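PDB 1T0F: transposon Tn7 transposition protein TnsA from Escherichia coli, which forms the Tn7 transposase together with TnsB and, as a restriction-enzyme-like, metal-dependent endonuclease, makes the 5'-strand breaks in the DNA. Local coordinates for residues R94-D99 with L149-R154; I102-P105 with V110-V113; A192-Q197 with R236-N241; K218-A223 with G229-E234. One frame throughout, in Å; residues are numbered along the deposited sequence.

Contact 1 of 4, residues R94-D99 with L149-R154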
loop_
_atom_site.group_PDB
_atom_site.type_symbol
_atom_site.label_atom_id
_atom_site.label_comp_id
_atom_site.label_asym_id
_atom_site.label_seq_id
_atom_site.Cartn_x
_atom_site.Cartn_y
_atom_site.Cartn_z
ATOM N N ARG A 94 -6.562 -20.039 11.882
ATOM C CA ARG A 94 -6.328 -21.452 12.168
ATOM C C ARG A 94 -7.610 -22.239 11.899
ATOM O O ARG A 94 -7.597 -23.264 11.215
ATOM C CB ARG A 94 -5.907 -21.624 13.632
ATOM C CG ARG A 94 -5.917 -23.060 14.131
ATOM C CD ARG A 94 -4.761 -23.862 13.560
ATOM N NE ARG A 94 -4.893 -25.291 13.854
ATOM C CZ ARG A 94 -4.049 -26.225 13.429
ATOM N NH1 ARG A 94 -2.999 -25.892 12.689
ATOM N NH2 ARG A 94 -4.263 -27.498 13.736
ATOM N N GLN A 95 -8.724 -21.744 12.430
ATOM C CA GLN A 95 -10.017 -22.401 12.257
ATOM C C GLN A 95 -10.503 -22.347 10.813
ATOM O O GLN A 95 -11.105 -23.299 10.325
ATOM C CB GLN A 95 -11.064 -21.761 13.174
ATOM C CG GLN A 95 -12.409 -22.484 13.194
ATOM C CD GLN A 95 -12.292 -23.926 13.675
ATOM O OE1 GLN A 95 -11.776 -24.189 14.763
ATOM N NE2 GLN A 95 -12.772 -24.866 12.864
ATOM N N ILE A 96 -10.252 -21.231 10.131
ATOM C CA ILE A 96 -10.674 -21.089 8.737
ATOM C C ILE A 96 -9.968 -22.116 7.849
ATOM O O ILE A 96 -10.588 -22.736 6.981
ATOM C CB ILE A 96 -10.374 -19.657 8.209
ATOM C CG1 ILE A 96 -11.255 -18.645 8.947
ATOM C CG2 ILE A 96 -10.646 -19.578 6.701
ATOM C CD1 ILE A 96 -10.882 -17.191 8.685
ATOM N N ALA A 97 -8.669 -22.287 8.066
ATOM C CA ALA A 97 -7.892 -23.248 7.285
ATOM C C ALA A 97 -8.482 -24.646 7.469
ATOM O O ALA A 97 -8.679 -25.387 6.503
ATOM C CB ALA A 97 -6.432 -23.226 7.730
ATOM N N ILE A 98 -8.770 -25.001 8.716
ATOM C CA ILE A 98 -9.347 -26.305 9.011
ATOM C C ILE A 98 -10.681 -26.470 8.287
ATOM O O ILE A 98 -10.901 -27.462 7.590
ATOM C CB ILE A 98 -9.562 -26.480 10.533
ATOM C CG1 ILE A 98 -8.206 -26.533 11.239
ATOM C CG2 ILE A 98 -10.367 -27.744 10.808
ATOM C CD1 ILE A 98 -8.293 -26.559 12.757
ATOM N N ASP A 99 -11.565 -25.488 8.431
ATOM C CA ASP A 99 -12.875 -25.561 7.797
ATOM C C ASP A 99 -12.846 -25.555 6.274
ATOM O O ASP A 99 -13.728 -26.134 5.635
ATOM C CB ASP A 99 -13.770 -24.412 8.273
ATOM C CG ASP A 99 -14.073 -24.484 9.756
ATOM O OD1 ASP A 99 -14.228 -25.608 10.277
ATOM O OD2 ASP A 99 -14.170 -23.415 10.397
ATOM N N LEU A 149 -4.976 -16.648 -0.376
ATOM C CA LEU A 149 -5.919 -15.569 -0.643
ATOM C C LEU A 149 -7.314 -16.011 -0.208
ATOM O O LEU A 149 -8.091 -15.204 0.290
ATOM C CB LEU A 149 -5.913 -15.205 -2.129
ATOM C CG LEU A 149 -4.689 -14.442 -2.633
ATOM C CD1 LEU A 149 -4.730 -14.356 -4.165
ATOM C CD2 LEU A 149 -4.664 -13.035 -2.014
ATOM N N GLU A 150 -7.638 -17.294 -0.387
ATOM C CA GLU A 150 -8.957 -17.784 0.025
ATOM C C GLU A 150 -9.092 -17.703 1.550
ATOM O O GLU A 150 -10.155 -17.358 2.074
ATOM C CB GLU A 150 -9.173 -19.225 -0.461
ATOM C CG GLU A 150 -10.487 -19.872 -0.041
ATOM C CD GLU A 150 -11.726 -19.113 -0.493
ATOM O OE1 GLU A 150 -11.621 -18.232 -1.382
ATOM O OE2 GLU A 150 -12.818 -19.416 0.036
ATOM N N LEU A 151 -8.021 -18.029 2.268
ATOM C CA LEU A 151 -8.065 -17.948 3.733
ATOM C C LEU A 151 -8.367 -16.507 4.140
ATOM O O LEU A 151 -9.219 -16.240 4.995
ATOM C CB LEU A 151 -6.719 -18.347 4.339
ATOM C CG LEU A 151 -6.302 -19.817 4.252
ATOM C CD1 LEU A 151 -4.927 -19.982 4.896
ATOM C CD2 LEU A 151 -7.343 -20.696 4.952
ATOM N N GLU A 152 -7.637 -15.586 3.522
ATOM C CA GLU A 152 -7.786 -14.160 3.791
ATOM C C GLU A 152 -9.191 -13.685 3.419
ATOM O O GLU A 152 -9.812 -12.909 4.153
ATOM C CB GLU A 152 -6.734 -13.381 2.994
ATOM C CG GLU A 152 -6.664 -11.902 3.333
ATOM C CD GLU A 152 -5.580 -11.171 2.559
ATOM O OE1 GLU A 152 -4.871 -11.813 1.747
ATOM O OE2 GLU A 152 -5.438 -9.948 2.767
ATOM N N ARG A 153 -9.688 -14.149 2.275
ATOM C CA ARG A 153 -11.020 -13.758 1.828
ATOM C C ARG A 153 -12.057 -14.163 2.866
ATOM O O ARG A 153 -12.899 -13.355 3.265
ATOM C CB ARG A 153 -11.354 -14.415 0.488
ATOM C CG ARG A 153 -12.698 -13.974 -0.091
ATOM C CD ARG A 153 -13.089 -14.846 -1.284
ATOM N NE ARG A 153 -13.519 -16.185 -0.878
ATOM C CZ ARG A 153 -14.706 -16.463 -0.343
ATOM N NH1 ARG A 153 -15.600 -15.500 -0.144
ATOM N NH2 ARG A 153 -14.999 -17.709 0.004
ATOM N N ARG A 154 -11.993 -15.417 3.308
ATOM C CA ARG A 154 -12.932 -15.921 4.303
ATOM C C ARG A 154 -12.844 -15.156 5.615
ATOM O O ARG A 154 -13.862 -14.910 6.265
ATOM C CB ARG A 154 -12.684 -17.414 4.558
ATOM C CG ARG A 154 -13.008 -18.280 3.360
ATOM C CD ARG A 154 -12.871 -19.763 3.690
ATOM N NE ARG A 154 -13.215 -20.595 2.542
ATOM C CZ ARG A 154 -14.022 -21.650 2.600
ATOM N NH1 ARG A 154 -14.570 -22.005 3.754
ATOM N NH2 ARG A 154 -14.292 -22.344 1.502
#
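With CG1 set opposite its carbonyl carbon (chi1 -67°), Ile96 throws its CG2 methyl across to the helix of Leu151 and Arg154. Leu151 has a matching first torsion (chi1 -70°) that brings CD2 back over the helix of residues 94-99. CD2 drops onto the backbone there, 3.5 Å from Ala97 CA, and touches the Ala97 methyl, CB, at 3.9 Å. Beside it, Ile96 CG2 rests on the stalk of Arg154, 3.7 Å from both its CB and CD; the two side chains slide past each other in opposite directions. The helices cross at 116°, the axes of the two short segments 9.7 Å apart at closest, with no hydrogen bond between them. This seats helix 90-100, most of which falls in a region assigned by similarity to a DNA-binding helix-turn-helix, against helix 143-159 of the restriction-endonuclease-like domain. Away from the crossing, Glu152 bonds to Gln133 of the magnesium site. Arg153 grips Glu150 side-on, NE to OE1 (2.8 Å) and NH2 to OE2, while Arg154 NE reaches OE2 from the anti side. A chain of another protein adds an acidic partner for Arg154 NH2 and a backbone bond to Glu150 OE1. Arg154 is thus divided: its methylenes serve the apolar crossing, its guanidinium a salt-bridge network tied to the partner protein; two arginines should favour a charged Glu150, although an acidic side chain of that protein lies close to OE2.

Contact 2 of 4, residues I102-P105 with V110-V113; sequences IKHP and VDQV
His104 and Pro105 lead into a small beta-hairpin, strands 106-107 and 110-111, and Gln112 follows its second strand, at the end of a region assigned by similarity to a helix-turn-helix. Two hydrogen bonds close its base. One is from backbone to backbone: Gln112 N gives to Pro105 O at 2.9 Å, coming from above the carbonyl plane. For the other, the ring of His104 stands in for a main-chain donor. Its CG lies anti to the backbone N (chi1 -175°), which swings the ring toward the backbone of Gln112; NE2 then meets Gln112 O at 3.1 Å, lying in both the ring plane and the carbonyl plane. Asp111 adds a CA-H...O contact to Pro105 O (3.4 Å from CA), and a water donates to both His104 O and Asp111 OD1, bridging the His104 carbonyl and the Asp111 carboxylate. Pro105 also packs on Leu151 of helix 143-159 and, with Val106, Ile107, Arg144 and Lys148, forms the pocket that holds a malonic acid. The Gln112 chain bends back at CB-CG (chi2 -62°), its OE1 accepts from Phe11 N, and its NE2 meets Val110 O at 2.9 Å in a nearly straight bond (178° at the hydrogen).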
loop_
_atom_site.group_PDB
_atom_site.type_symbol
_atom_site.label_atom_id
_atom_site.label_comp_id
_atom_site.label_asym_id
_atom_site.label_seq_id
_atom_site.Cartn_x
_atom_site.Cartn_y
_atom_site.Cartn_z
ATOM N N ILE A 102 -7.521 -26.206 3.860
ATOM C CA ILE A 102 -6.302 -25.571 3.384
ATOM C C ILE A 102 -5.246 -25.658 4.477
ATOM O O ILE A 102 -5.546 -25.431 5.640
ATOM C CB ILE A 102 -6.536 -24.067 3.069
ATOM C CG1 ILE A 102 -7.502 -23.921 1.891
ATOM C CG2 ILE A 102 -5.211 -23.377 2.779
ATOM C CD1 ILE A 102 -7.808 -22.478 1.524
ATOM N N LYS A 103 -4.015 -25.984 4.108
ATOM C CA LYS A 103 -2.938 -26.056 5.089
ATOM C C LYS A 103 -2.607 -24.623 5.504
ATOM O O LYS A 103 -2.256 -23.796 4.663
ATOM C CB LYS A 103 -1.694 -26.706 4.473
ATOM C CG LYS A 103 -0.462 -26.697 5.375
ATOM C CD LYS A 103 -0.348 -27.967 6.223
ATOM C CE LYS A 103 -1.542 -28.169 7.136
ATOM N NZ LYS A 103 -1.403 -29.413 7.953
ATOM N N HIS A 104 -2.723 -24.322 6.790
ATOM C CA HIS A 104 -2.422 -22.973 7.258
ATOM C C HIS A 104 -0.952 -22.625 6.998
ATOM O O HIS A 104 -0.075 -23.487 7.113
ATOM C CB HIS A 104 -2.709 -22.857 8.756
ATOM C CG HIS A 104 -2.540 -21.469 9.292
ATOM N ND1 HIS A 104 -3.609 -20.641 9.557
ATOM C CD2 HIS A 104 -1.430 -20.757 9.591
ATOM C CE1 HIS A 104 -3.162 -19.477 9.997
ATOM N NE2 HIS A 104 -1.843 -19.522 10.026
ATOM N N PRO A 105 -0.668 -21.362 6.622
ATOM C CA PRO A 105 0.699 -20.908 6.354
ATOM C C PRO A 105 1.639 -21.311 7.488
ATOM O O PRO A 105 1.361 -21.063 8.665
ATOM C CB PRO A 105 0.538 -19.397 6.241
ATOM C CG PRO A 105 -0.786 -19.289 5.532
ATOM C CD PRO A 105 -1.644 -20.308 6.270
ATOM N N VAL A 110 6.419 -23.756 12.161
ATOM C CA VAL A 110 5.813 -22.668 12.920
ATOM C C VAL A 110 4.698 -21.996 12.120
ATOM O O VAL A 110 4.947 -21.439 11.054
ATOM C CB VAL A 110 6.868 -21.611 13.297
ATOM C CG1 VAL A 110 6.225 -20.481 14.088
ATOM C CG2 VAL A 110 7.981 -22.258 14.108
ATOM N N ASP A 111 3.470 -22.071 12.622
ATOM C CA ASP A 111 2.353 -21.436 11.933
ATOM C C ASP A 111 2.659 -19.949 11.899
ATOM O O ASP A 111 3.046 -19.358 12.911
ATOM C CB ASP A 111 1.035 -21.695 12.665
ATOM C CG ASP A 111 0.465 -23.076 12.375
ATOM O OD1 ASP A 111 1.073 -23.837 11.587
ATOM O OD2 ASP A 111 -0.604 -23.396 12.932
ATOM N N GLN A 112 2.501 -19.349 10.725
ATOM C CA GLN A 112 2.795 -17.936 10.550
ATOM C C GLN A 112 1.558 -17.063 10.708
ATOM O O GLN A 112 0.436 -17.499 10.461
ATOM C CB GLN A 112 3.421 -17.699 9.170
ATOM C CG GLN A 112 4.755 -18.411 8.951
ATOM C CD GLN A 112 5.835 -17.943 9.916
ATOM O OE1 GLN A 112 6.335 -16.821 9.816
ATOM N NE2 GLN A 112 6.192 -18.804 10.864
ATOM N N VAL A 113 1.777 -15.828 11.138
ATOM C CA VAL A 113 0.680 -14.892 11.295
ATOM C C VAL A 113 0.437 -14.297 9.913
ATOM O O VAL A 113 1.355 -13.757 9.296
ATOM C CB VAL A 113 1.042 -13.751 12.264
ATOM C CG1 VAL A 113 -0.080 -12.704 12.280
ATOM C CG2 VAL A 113 1.260 -14.320 13.671
HETATM O O HOH W 1 0.424 -25.351 9.178
#

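Contact 3 of 4, residues A192-Q197 with R236-N241; sequences AELLAQ and RALTAN
Leu194 lies alongside Leu238, the two side chains running past each other in opposite directions so that their branch points come side by side: CG of Leu194 is 4.0 Å from CG of Leu238 and also 4.0 Å from its CD2. Leu194 CD1 leans on the same neighbour, while its other methyl, CD2, reaches back along the second helix to the methyl of Ala237, 3.6 Å from CB. The first torsion of Leu194 (chi1 -178°, CG anti to the backbone N) is what extends both methyls toward that helix. Coming the other way, both methyls of Leu238 rest against Leu194 O, each 3.9 Å away; that oxygen already accepts from Gln197 N, and the methyls only pack on it. CD2 also comes within 4.4 Å of Leu195 CA. These residues belong to the C-terminal domain, whose family falls in the helix-turn-helix clan, and the contact sets the short helix 192-195 against the C-terminal half of helix 230-240, well away from the metal site. Leu238 is buried here, since Leu198 and Leu201 of the following helix 198-207, and Ile244, also pack on it. A polar edge runs beside this apolar patch: Gln197 NE2 hydrogen-bonds Glu234 OE1 one turn earlier on the long helix. On the second helix, Ala237 O is gripped twice by Asn241, through its backbone N and through ND2 (2.8 Å, 169° at the hydrogen), the two donors arriving on opposite faces of the carbonyl plane; ND2 also bonds to Glu188 O.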
loop_
_atom_site.group_PDB
_atom_site.type_symbol
_atom_site.label_atom_id
_atom_site.label_comp_id
_atom_site.label_asym_id
_atom_site.label_seq_id
_atom_site.Cartn_x
_atom_site.Cartn_y
_atom_site.Cartn_z
ATOM N N ALA A 192 18.373 17.086 7.763
ATOM C CA ALA A 192 17.697 18.124 8.530
ATOM C C ALA A 192 17.652 19.402 7.699
ATOM O O ALA A 192 16.739 20.219 7.830
ATOM C CB ALA A 192 18.439 18.373 9.836
ATOM N N GLU A 193 18.649 19.559 6.836
ATOM C CA GLU A 193 18.752 20.723 5.972
ATOM C C GLU A 193 17.644 20.678 4.920
ATOM O O GLU A 193 17.021 21.694 4.616
ATOM C CB GLU A 193 20.122 20.746 5.284
ATOM C CG GLU A 193 21.326 20.648 6.227
ATOM C CD GLU A 193 21.559 19.241 6.777
ATOM O OE1 GLU A 193 20.740 18.761 7.587
ATOM O OE2 GLU A 193 22.568 18.611 6.395
ATOM N N LEU A 194 17.400 19.492 4.368
ATOM C CA LEU A 194 16.360 19.337 3.356
ATOM C C LEU A 194 14.987 19.486 3.994
ATOM O O LEU A 194 14.095 20.107 3.420
ATOM C CB LEU A 194 16.472 17.970 2.671
ATOM C CG LEU A 194 15.456 17.704 1.552
ATOM C CD1 LEU A 194 15.460 18.856 0.558
ATOM C CD2 LEU A 194 15.795 16.396 0.858
ATOM N N LEU A 195 14.822 18.919 5.185
ATOM C CA LEU A 195 13.557 19.008 5.900
ATOM C C LEU A 195 13.252 20.475 6.231
ATOM O O LEU A 195 12.095 20.882 6.292
ATOM C CB LEU A 195 13.624 18.194 7.196
ATOM C CG LEU A 195 12.286 17.885 7.873
ATOM C CD1 LEU A 195 11.538 16.853 7.037
ATOM C CD2 LEU A 195 12.516 17.343 9.282
ATOM N N ALA A 196 14.304 21.260 6.442
ATOM C CA ALA A 196 14.160 22.676 6.769
ATOM C C ALA A 196 13.631 23.494 5.589
ATOM O O ALA A 196 13.226 24.644 5.753
ATOM C CB ALA A 196 15.504 23.237 7.232
ATOM N N GLN A 197 13.632 22.896 4.403
ATOM C CA GLN A 197 13.161 23.577 3.201
ATOM C C GLN A 197 11.645 23.546 3.028
ATOM O O GLN A 197 11.094 24.308 2.231
ATOM C CB GLN A 197 13.824 22.962 1.969
ATOM C CG GLN A 197 15.296 23.297 1.816
ATOM C CD GLN A 197 15.522 24.753 1.451
ATOM O OE1 GLN A 197 15.296 25.654 2.260
ATOM N NE2 GLN A 197 15.957 24.992 0.220
ATOM N N ARG A 236 11.509 17.012 -5.267
ATOM C CA ARG A 236 11.432 15.613 -5.645
ATOM C C ARG A 236 11.712 14.702 -4.449
ATOM O O ARG A 236 10.975 13.745 -4.207
ATOM C CB ARG A 236 12.430 15.330 -6.773
ATOM C CG ARG A 236 12.344 13.934 -7.366
ATOM C CD ARG A 236 13.311 13.797 -8.546
ATOM N NE ARG A 236 13.304 12.457 -9.126
ATOM C CZ ARG A 236 13.670 11.358 -8.471
ATOM N NH1 ARG A 236 14.073 11.438 -7.211
ATOM N NH2 ARG A 236 13.635 10.178 -9.078
ATOM N N ALA A 237 12.772 15.008 -3.702
ATOM C CA ALA A 237 13.146 14.202 -2.541
ATOM C C ALA A 237 12.094 14.263 -1.438
ATOM O O ALA A 237 11.750 13.239 -0.835
ATOM C CB ALA A 237 14.507 14.658 -2.002
ATOM N N LEU A 238 11.573 15.459 -1.171
ATOM C CA LEU A 238 10.562 15.617 -0.131
ATOM C C LEU A 238 9.255 14.932 -0.535
ATOM O O LEU A 238 8.534 14.399 0.312
ATOM C CB LEU A 238 10.321 17.106 0.147
ATOM C CG LEU A 238 11.486 17.818 0.849
ATOM C CD1 LEU A 238 11.331 19.340 0.743
ATOM C CD2 LEU A 238 11.537 17.365 2.309
ATOM N N THR A 239 8.957 14.937 -1.831
ATOM C CA THR A 239 7.736 14.309 -2.322
ATOM C C THR A 239 7.842 12.781 -2.246
ATOM O O THR A 239 6.904 12.110 -1.825
ATOM C CB THR A 239 7.433 14.712 -3.786
ATOM O OG1 THR A 239 7.270 16.134 -3.871
ATOM C CG2 THR A 239 6.141 14.055 -4.255
ATOM N N ALA A 240 8.988 12.241 -2.648
ATOM C CA ALA A 240 9.201 10.791 -2.624
ATOM C C ALA A 240 9.108 10.254 -1.196
ATOM O O ALA A 240 8.641 9.132 -0.964
ATOM C CB ALA A 240 10.560 10.456 -3.222
ATOM N N ASN A 241 9.550 11.061 -0.239
ATOM C CA ASN A 241 9.507 10.673 1.163
ATOM C C ASN A 241 8.143 10.910 1.799
ATOM O O ASN A 241 7.919 10.533 2.952
ATOM C CB ASN A 241 10.596 11.409 1.941
ATOM C CG ASN A 241 11.953 10.769 1.769
ATOM O OD1 ASN A 241 12.280 9.804 2.454
ATOM N ND2 ASN A 241 12.745 11.287 0.834
#

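Contact 4 of 4, residues K218-A223 with G229-E234; sequences KQVDIA and GKTLSE
Asp221 and Thr231 make the tight half of this contact, where helix 213-223 meets the start of helix 230-240 across a short turn, an arrangement consistent with the helix-turn-helix clan of this C-terminal domain. OD1 of Asp221 takes two bonds from one residue. Thr231 N comes in on the syn lone pair at 3.0 Å, and Thr231 OG1 donates at 2.7 Å from above the carboxylate plane. The threonine torsion that keeps OG1 beside its own backbone N (chi1 -56°) lets both donors converge on that one oxygen. Beside them, Val220 CG1 touches Thr231 OG1 at 3.3 Å, the two side chains crossing at about a right angle, and Leu201 and Ile204 of helix 198-207 close in on this side. OD2 looks out on the looser half. Its bond from Gly229 N, at the N-cap position, is weak at 3.3 Å, and a water donates to it while accepting from Leu232 N (3.1 Å from the water). Of the Lys230 side chain, CB approaches Asp221 OD1 (3.7 Å), while its end leads away. A carboxylate thus receives amides at the N-terminal end of helix 230-240 directly and through water; the positive end of the helix dipole would be expected to favour its ionised form, and that charge in turn should steady the first turn of the helix against its neighbour.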
loop_
_atom_site.group_PDB
_atom_site.type_symbol
_atom_site.label_atom_id
_atom_site.label_comp_id
_atom_site.label_asym_id
_atom_site.label_seq_id
_atom_site.Cartn_x
_atom_site.Cartn_y
_atom_site.Cartn_z
ATOM N N LYS A 218 12.296 26.280 -11.486
ATOM C CA LYS A 218 13.368 26.873 -12.277
ATOM C C LYS A 218 13.486 28.366 -12.029
ATOM O O LYS A 218 14.591 28.905 -11.941
ATOM C CB LYS A 218 13.145 26.592 -13.763
ATOM C CG LYS A 218 13.542 25.173 -14.143
ATOM C CD LYS A 218 13.432 24.882 -15.632
ATOM C CE LYS A 218 12.009 24.572 -16.050
ATOM N NZ LYS A 218 11.994 23.801 -17.332
ATOM N N GLN A 219 12.346 29.032 -11.909
ATOM C CA GLN A 219 12.341 30.463 -11.664
ATOM C C GLN A 219 12.894 30.734 -10.270
ATOM O O GLN A 219 13.461 31.797 -10.014
ATOM C CB GLN A 219 10.919 31.013 -11.825
ATOM C CG GLN A 219 10.354 30.754 -13.221
ATOM C CD GLN A 219 8.995 31.383 -13.462
ATOM O OE1 GLN A 219 8.871 32.603 -13.574
ATOM N NE2 GLN A 219 7.965 30.548 -13.548
ATOM N N VAL A 220 12.744 29.761 -9.376
ATOM C CA VAL A 220 13.249 29.890 -8.014
ATOM C C VAL A 220 14.769 29.758 -8.017
ATOM O O VAL A 220 15.454 30.409 -7.227
ATOM C CB VAL A 220 12.638 28.815 -7.074
ATOM C CG1 VAL A 220 13.369 28.800 -5.736
ATOM C CG2 VAL A 220 11.163 29.109 -6.848
ATOM N N ASP A 221 15.295 28.914 -8.901
ATOM C CA ASP A 221 16.740 28.739 -8.997
ATOM C C ASP A 221 17.346 30.030 -9.542
ATOM O O ASP A 221 18.344 30.528 -9.026
ATOM C CB ASP A 221 17.102 27.583 -9.934
ATOM C CG ASP A 221 16.604 26.242 -9.433
ATOM O OD1 ASP A 221 16.616 26.024 -8.202
ATOM O OD2 ASP A 221 16.219 25.403 -10.277
ATOM N N ILE A 222 16.734 30.567 -10.591
ATOM C CA ILE A 222 17.213 31.804 -11.194
ATOM C C ILE A 222 17.187 32.922 -10.157
ATOM O O ILE A 222 18.185 33.609 -9.946
ATOM C CB ILE A 222 16.338 32.222 -12.390
ATOM C CG1 ILE A 222 16.356 31.126 -13.455
ATOM C CG2 ILE A 222 16.847 33.531 -12.975
ATOM C CD1 ILE A 222 15.436 31.395 -14.625
ATOM N N ALA A 223 16.041 33.088 -9.504
ATOM C CA ALA A 223 15.874 34.125 -8.492
ATOM C C ALA A 223 16.961 34.095 -7.419
ATOM O O ALA A 223 17.693 35.072 -7.249
ATOM C CB ALA A 223 14.500 34.007 -7.846
ATOM N N GLY A 229 18.450 23.222 -11.486
ATOM C CA GLY A 229 17.635 22.100 -11.046
ATOM C C GLY A 229 17.686 21.806 -9.557
ATOM O O GLY A 229 17.252 20.739 -9.117
ATOM N N LYS A 230 18.204 22.749 -8.775
ATOM C CA LYS A 230 18.316 22.571 -7.329
ATOM C C LYS A 230 16.972 22.445 -6.611
ATOM O O LYS A 230 16.748 21.504 -5.852
ATOM C CB LYS A 230 19.097 23.738 -6.716
ATOM C CG LYS A 230 19.252 23.651 -5.205
ATOM C CD LYS A 230 19.986 22.379 -4.812
ATOM C CE LYS A 230 20.112 22.259 -3.306
ATOM N NZ LYS A 230 20.786 20.991 -2.903
ATOM N N THR A 231 16.086 23.404 -6.848
ATOM C CA THR A 231 14.784 23.413 -6.209
ATOM C C THR A 231 13.945 22.175 -6.540
ATOM O O THR A 231 13.334 21.581 -5.648
ATOM C CB THR A 231 14.023 24.690 -6.581
ATOM O OG1 THR A 231 14.826 25.828 -6.226
ATOM C CG2 THR A 231 12.695 24.762 -5.843
ATOM N N LEU A 232 13.925 21.773 -7.807
ATOM C CA LEU A 232 13.154 20.593 -8.199
ATOM C C LEU A 232 13.684 19.344 -7.500
ATOM O O LEU A 232 12.906 18.483 -7.088
ATOM C CB LEU A 232 13.202 20.380 -9.718
ATOM C CG LEU A 232 12.487 19.121 -10.238
ATOM C CD1 LEU A 232 11.016 19.162 -9.859
ATOM C CD2 LEU A 232 12.639 19.025 -11.754
ATOM N N SER A 233 15.005 19.245 -7.367
ATOM C CA SER A 233 15.605 18.081 -6.718
ATOM C C SER A 233 15.175 18.006 -5.260
ATOM O O SER A 233 14.976 16.918 -4.720
ATOM C CB SER A 233 17.135 18.127 -6.815
ATOM O OG SER A 233 17.676 19.205 -6.069
ATOM N N GLU A 234 15.027 19.161 -4.621
ATOM C CA GLU A 234 14.602 19.190 -3.227
ATOM C C GLU A 234 13.136 18.778 -3.132
ATOM O O GLU A 234 12.759 17.979 -2.278
ATOM C CB GLU A 234 14.785 20.590 -2.638
ATOM C CG GLU A 234 16.205 21.111 -2.725
ATOM C CD GLU A 234 16.383 22.432 -2.001
ATOM O OE1 GLU A 234 15.498 23.306 -2.136
ATOM O OE2 GLU A 234 17.411 22.599 -1.307
HETATM O O HOH W 2 14.614 23.469 -10.276
#

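Overall arrangement
Following the chain from the N terminus, helix 90-100 is the first element involved, and contact 1 joins it to helix 143-159, closing a long loop that carries strands of the endonuclease sheet. Within that loop, contact 2 closes the small hairpin right after helix 90-100; the two touch where Ala97 O probably accepts a hydrogen bond from Ile102 N. The C-terminal domain repeats the nesting: contact 3 closes a largely helical loop from 192-197 to 236-241, and contact 4 lies within it. Both share helix 230-240, and Leu194 CD1 packs on Glu234 CB between them. The pairs stand on opposite sides of the chain's centre, contacts 1 and 3 being 43 Å apart between centres.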